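Local coordinates for cupin 2, conserved barrel domain protein (Shewanella frigidimarina NCIMB 400, PDB 3D82) that is of unknown function but binds a nickel ion in a small cupin beta barrel and assembles as a dimer, at residues P22-I25 with Y31-K34; I63-Q68 with E76-P81. One frame throughout, in Å; residues are numbered along the deposited sequence.

Contact 1: residues P22-I25 with Y31-K34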
loop_
_atom_site.group_PDB
_atom_site.type_symbol
_atom_site.label_atom_id
_atom_site.label_comp_id
_atom_site.label_asym_id
_atom_site.label_seq_id
_atom_site.Cartn_x
_atom_site.Cartn_y
_atom_site.Cartn_z
ATOM N N PRO D 22 6.896 12.158 7.975
ATOM C CA PRO D 22 5.855 11.550 7.158
ATOM C C PRO D 22 4.784 12.524 6.678
ATOM O O PRO D 22 4.356 13.390 7.439
ATOM C CB PRO D 22 5.278 10.435 8.065
ATOM C CG PRO D 22 6.312 10.210 9.112
ATOM C CD PRO D 22 6.940 11.548 9.325
ATOM N N ARG D 23 4.420 12.415 5.400
ATOM C CA ARG D 23 3.400 13.254 4.792
ATOM C C ARG D 23 2.188 12.372 4.509
ATOM O O ARG D 23 2.304 11.423 3.748
ATOM C CB ARG D 23 3.902 13.843 3.482
ATOM C CG ARG D 23 5.104 14.763 3.615
ATOM C CD ARG D 23 4.786 16.089 4.303
ATOM N NE ARG D 23 5.783 17.089 3.918
ATOM C CZ ARG D 23 6.963 17.313 4.511
ATOM N NH1 ARG D 23 7.381 16.628 5.585
ATOM N NH2 ARG D 23 7.750 18.266 4.012
ATOM N N VAL D 24 1.039 12.713 5.104
ATOM C CA VAL D 24 -0.210 11.977 4.897
ATOM C C VAL D 24 -0.706 12.216 3.467
ATOM O O VAL D 24 -0.991 13.335 3.104
ATOM C CB VAL D 24 -1.310 12.398 5.918
ATOM C CG1 VAL D 24 -2.654 11.730 5.587
ATOM C CG2 VAL D 24 -0.864 12.054 7.366
ATOM N N ILE D 25 -0.767 11.167 2.658
ATOM C CA ILE D 25 -1.273 11.285 1.268
ATOM C C ILE D 25 -2.709 10.788 1.073
ATOM O O ILE D 25 -3.344 11.126 0.075
ATOM C CB ILE D 25 -0.342 10.631 0.221
ATOM C CG1 ILE D 25 -0.125 9.139 0.470
ATOM C CG2 ILE D 25 0.992 11.390 0.150
ATOM C CD1 ILE D 25 0.514 8.461 -0.684
ATOM N N TYR D 31 -7.525 5.186 9.192
ATOM C CA TYR D 31 -6.123 4.904 8.864
ATOM C C TYR D 31 -5.565 5.982 7.936
ATOM O O TYR D 31 -6.312 6.675 7.237
ATOM C CB TYR D 31 -5.976 3.513 8.226
ATOM C CG TYR D 31 -6.047 2.390 9.215
ATOM C CD1 TYR D 31 -7.249 2.078 9.873
ATOM C CD2 TYR D 31 -4.906 1.615 9.506
ATOM C CE1 TYR D 31 -7.301 1.031 10.821
ATOM C CE2 TYR D 31 -4.962 0.557 10.431
ATOM C CZ TYR D 31 -6.155 0.270 11.073
ATOM O OH TYR D 31 -6.183 -0.737 11.987
ATOM N N GLN D 32 -4.247 6.131 7.963
ATOM C CA GLN D 32 -3.522 7.086 7.108
ATOM C C GLN D 32 -2.414 6.379 6.329
ATOM O O GLN D 32 -1.792 5.444 6.846
ATOM C CB GLN D 32 -2.930 8.190 7.954
ATOM C CG GLN D 32 -3.995 9.119 8.577
ATOM C CD GLN D 32 -3.405 10.180 9.453
ATOM O OE1 GLN D 32 -2.423 9.941 10.158
ATOM N NE2 GLN D 32 -4.004 11.370 9.429
ATOM N N PHE D 33 -2.224 6.810 5.081
ATOM C CA PHE D 33 -1.139 6.349 4.202
ATOM C C PHE D 33 -0.193 7.533 4.244
ATOM O O PHE D 33 -0.615 8.651 3.969
ATOM C CB PHE D 33 -1.626 6.103 2.774
ATOM C CG PHE D 33 -2.512 4.894 2.649
ATOM C CD1 PHE D 33 -3.803 4.901 3.172
ATOM C CD2 PHE D 33 -2.053 3.749 2.000
ATOM C CE1 PHE D 33 -4.617 3.775 3.092
ATOM C CE2 PHE D 33 -2.881 2.608 1.887
ATOM C CZ PHE D 33 -4.158 2.629 2.459
ATOM N N LYS D 34 1.061 7.285 4.599
ATOM C CA LYS D 34 2.047 8.352 4.786
ATOM C C LYS D 34 3.308 8.041 4.017
ATOM O O LYS D 34 3.821 6.932 4.116
ATOM C CB LYS D 34 2.377 8.477 6.282
ATOM C CG LYS D 34 1.224 9.052 7.109
ATOM C CD LYS D 34 1.030 8.409 8.468
ATOM C CE LYS D 34 1.956 8.837 9.547
ATOM N NZ LYS D 34 1.615 8.060 10.821
#
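Val24 faces Lys34 as a non-hydrogen-bonded pair of the antiparallel hairpin formed by strands 23-28 and 31-39, their CA atoms 4.3 Å apart, while the short strand axes open to an angle of 112° where the hairpin twists. One backbone bond closes the pair on its hairpin-turn side: Ile25 N donates to Phe33 O at 2.8 Å, and Val24 CA makes a C-H...O contact with the same oxygen. Before it, Lys34 CA makes a C-H contact of 3.3 Å with Arg23 O. Val24 and Lys34 carry most of the side-chain contact. With Val24 CG1 anti to the backbone N (chi1 174°), its CG2 touches both polar chains, 3.7 Å from Lys34 CG and, in a separate direction, 3.8 Å from Gln32 CD. There the methyl sits over the face of the Gln32 amide, about equally far from CD, OE1 and NE2. Lys34 bends at chi2 and chi3, which lays its CE over Pro22 CB at 4.0 Å before NZ goes on to a salt bridge with Glu100 of strand 93-101. Ile25 CG1 meets Phe33 CB at 4.1 Å, the two side chains crossing at about a right angle, and the Phe33 ring runs on to Met97 and Ile99. At this outer strand of the chain's own sheet, one backbone bond and aliphatic contacts join the strands, and the lysine charge is probably balanced by Glu100 on the next strand.

Contact 2: residues I63-Q68 with E76-P81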
loop_
_atom_site.group_PDB
_atom_site.type_symbol
_atom_site.label_atom_id
_atom_site.label_comp_id
_atom_site.label_asym_id
_atom_site.label_seq_id
_atom_site.Cartn_x
_atom_site.Cartn_y
_atom_site.Cartn_z
ATOM N N ILE D 63 15.389 -2.885 8.726
ATOM C CA ILE D 63 14.669 -2.678 9.990
ATOM C C ILE D 63 15.357 -3.585 10.996
ATOM O O ILE D 63 15.405 -4.820 10.803
ATOM C CB ILE D 63 13.163 -2.983 9.937
ATOM C CG1 ILE D 63 12.493 -2.229 8.773
ATOM C CG2 ILE D 63 12.514 -2.585 11.283
ATOM C CD1 ILE D 63 10.995 -2.430 8.671
ATOM N N ALA D 64 15.932 -2.972 12.025
ATOM C CA ALA D 64 16.606 -3.713 13.080
ATOM C C ALA D 64 15.573 -4.130 14.127
ATOM O O ALA D 64 14.658 -3.355 14.444
ATOM C CB ALA D 64 17.690 -2.883 13.722
ATOM N N PHE D 65 15.688 -5.374 14.595
ATOM C CA PHE D 65 14.913 -5.874 15.725
ATOM C C PHE D 65 15.931 -6.217 16.787
ATOM O O PHE D 65 17.121 -6.273 16.503
ATOM C CB PHE D 65 14.029 -7.052 15.322
ATOM C CG PHE D 65 12.999 -6.675 14.306
ATOM C CD1 PHE D 65 13.269 -6.789 12.943
ATOM C CD2 PHE D 65 11.781 -6.126 14.705
ATOM C CE1 PHE D 65 12.319 -6.398 11.985
ATOM C CE2 PHE D 65 10.828 -5.710 13.752
ATOM C CZ PHE D 65 11.102 -5.849 12.391
ATOM N N ARG D 66 15.476 -6.445 18.012
ATOM C CA ARG D 66 16.393 -6.762 19.115
ATOM C C ARG D 66 17.171 -8.076 19.003
ATOM O O ARG D 66 18.217 -8.215 19.636
ATOM C CB ARG D 66 15.655 -6.714 20.449
ATOM C CG ARG D 66 15.157 -5.339 20.822
ATOM C CD ARG D 66 16.310 -4.351 20.988
ATOM N NE ARG D 66 15.867 -3.126 21.596
ATOM C CZ ARG D 66 16.657 -2.089 21.871
ATOM N NH1 ARG D 66 17.961 -2.083 21.561
ATOM N NH2 ARG D 66 16.117 -1.033 22.455
ATOM N N ASP D 67 16.654 -9.009 18.209
ATOM C CA ASP D 67 17.255 -10.327 17.998
ATOM C C ASP D 67 17.784 -10.571 16.576
ATOM O O ASP D 67 18.582 -11.482 16.384
ATOM C CB ASP D 67 16.244 -11.429 18.384
ATOM C CG ASP D 67 14.919 -11.361 17.593
ATOM O OD1 ASP D 67 14.491 -10.254 17.168
ATOM O OD2 ASP D 67 14.274 -12.422 17.448
ATOM N N GLN D 68 17.382 -9.751 15.606
ATOM C CA GLN D 68 17.736 -9.942 14.191
ATOM C C GLN D 68 17.421 -8.699 13.352
ATOM O O GLN D 68 16.865 -7.725 13.861
ATOM C CB GLN D 68 16.943 -11.136 13.637
ATOM C CG GLN D 68 15.410 -10.991 13.756
ATOM C CD GLN D 68 14.682 -12.269 13.397
ATOM O OE1 GLN D 68 14.625 -12.659 12.221
ATOM N NE2 GLN D 68 14.091 -12.919 14.407
ATOM N N GLU D 76 8.601 -4.336 -1.911
ATOM C CA GLU D 76 8.474 -5.250 -0.775
ATOM C C GLU D 76 7.872 -4.533 0.422
ATOM O O GLU D 76 8.027 -3.314 0.570
ATOM C CB GLU D 76 9.810 -5.888 -0.390
ATOM C CG GLU D 76 10.484 -6.590 -1.552
ATOM C CD GLU D 76 11.746 -7.339 -1.188
ATOM O OE1 GLU D 76 12.479 -6.880 -0.279
ATOM O OE2 GLU D 76 12.025 -8.363 -1.861
HETATM N N MSE D 77 7.190 -5.307 1.262
HETATM C CA MSE D 77 6.555 -4.811 2.478
HETATM C C MSE D 77 6.751 -5.756 3.658
HETATM O O MSE D 77 7.037 -6.974 3.495
HETATM C CB MSE D 77 5.040 -4.568 2.284
HETATM C CG MSE D 77 4.200 -5.797 2.004
HETATM SE SE MSE D 77 2.280 -5.488 2.016
HETATM C CE MSE D 77 1.998 -5.307 3.962
ATOM N N TYR D 78 6.506 -5.192 4.833
ATOM C CA TYR D 78 6.598 -5.912 6.105
ATOM C C TYR D 78 5.616 -5.305 7.099
ATOM O O TYR D 78 5.478 -4.091 7.140
ATOM C CB TYR D 78 8.033 -5.826 6.657
ATOM C CG TYR D 78 8.295 -6.780 7.785
ATOM C CD1 TYR D 78 8.683 -8.101 7.530
ATOM C CD2 TYR D 78 8.111 -6.392 9.113
ATOM C CE1 TYR D 78 8.917 -9.008 8.591
ATOM C CE2 TYR D 78 8.333 -7.292 10.185
ATOM C CZ TYR D 78 8.736 -8.593 9.927
ATOM O OH TYR D 78 8.958 -9.455 10.989
ATOM N N VAL D 79 4.978 -6.154 7.911
ATOM C CA VAL D 79 4.064 -5.719 8.964
ATOM C C VAL D 79 4.792 -5.840 10.303
ATOM O O VAL D 79 5.184 -6.929 10.676
ATOM C CB VAL D 79 2.785 -6.602 9.020
ATOM C CG1 VAL D 79 1.846 -6.088 10.096
ATOM C CG2 VAL D 79 2.091 -6.647 7.652
ATOM N N ILE D 80 4.990 -4.725 11.015
ATOM C CA ILE D 80 5.632 -4.755 12.337
ATOM C C ILE D 80 4.510 -5.101 13.323
ATOM O O ILE D 80 3.602 -4.295 13.477
ATOM C CB ILE D 80 6.243 -3.393 12.762
ATOM C CG1 ILE D 80 7.235 -2.825 11.727
ATOM C CG2 ILE D 80 6.923 -3.551 14.151
ATOM C CD1 ILE D 80 8.500 -3.562 11.591
ATOM N N PRO D 81 4.530 -6.300 13.963
ATOM C CA PRO D 81 3.420 -6.561 14.907
ATOM C C PRO D 81 3.444 -5.598 16.106
ATOM O O PRO D 81 4.527 -5.102 16.486
ATOM C CB PRO D 81 3.651 -8.005 15.339
ATOM C CG PRO D 81 4.582 -8.580 14.317
ATOM C CD PRO D 81 5.460 -7.442 13.932
#
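Ile63 and Phe65 meet Tyr78 and Ile80 across the interior of the cupin beta barrel, from strands of two different sheets whose short axes stay 11.0 Å apart, so side chains alone bridge the gap. The tight part gathers round one methyl, Ile80 CD1. It reaches the edge of the Phe65 ring close to the ring plane, 3.6 Å from CZ, and meets Ile63 CD1 tip to tip at 4.0 Å. In Ile80, chi2 of -69° turns CD1 toward Phe65 and Ile63. Tyr78 comes from the opposite direction to Phe65 and brings CE2 to within 3.8 Å of Phe65 CZ, the ring planes inclined at 50°. His86, a nickel ligand, packs against Ile63, Phe65 and Ile80, so this apolar cluster forms part of the wall beside the metal site. Met2 of the second subunit touches both aromatic residues.

Beyond Phe65 the chain turns to the loose side and leaves 76-81, although Gln68 O lies in plane at the edge of the Phe65 ring. Arg66 and Asp67 lie on the exposed side; Arg66 forms a salt bridge with Glu85 and a cation-pi contact with Trp44. Phe65 N donates to Gln68 O at 2.7 Å, tying the turn to the strand. Further out, Gln68 NE2 donates to Asp67 OD2 at 3.1 Å, nearly straight at 163° and meeting the oxygen from above the carboxylate plane.

Contact 1 is a surface contact between neighbouring strands of one hairpin, whereas contact 2 is buried and spans the barrel between its two sheets. The larger sheet is common to both: strands 23-28 and 76-80 are its outermost strands within the chain, and the contacts lie on opposite sides of the chain's centre, about 20 Å apart, centre to centre. Place sets the chemistry. Residues 22-25 and 31-34 are joined by a backbone bond and a mix of apolar side chains with the lysine stem and glutamine amide; residues 63-68 and 76-81 meet through methyls and aromatic rings alone, close to the nickel. Phe33 of contact 1 and Phe65 and Tyr78 of contact 2 also pack against the second subunit.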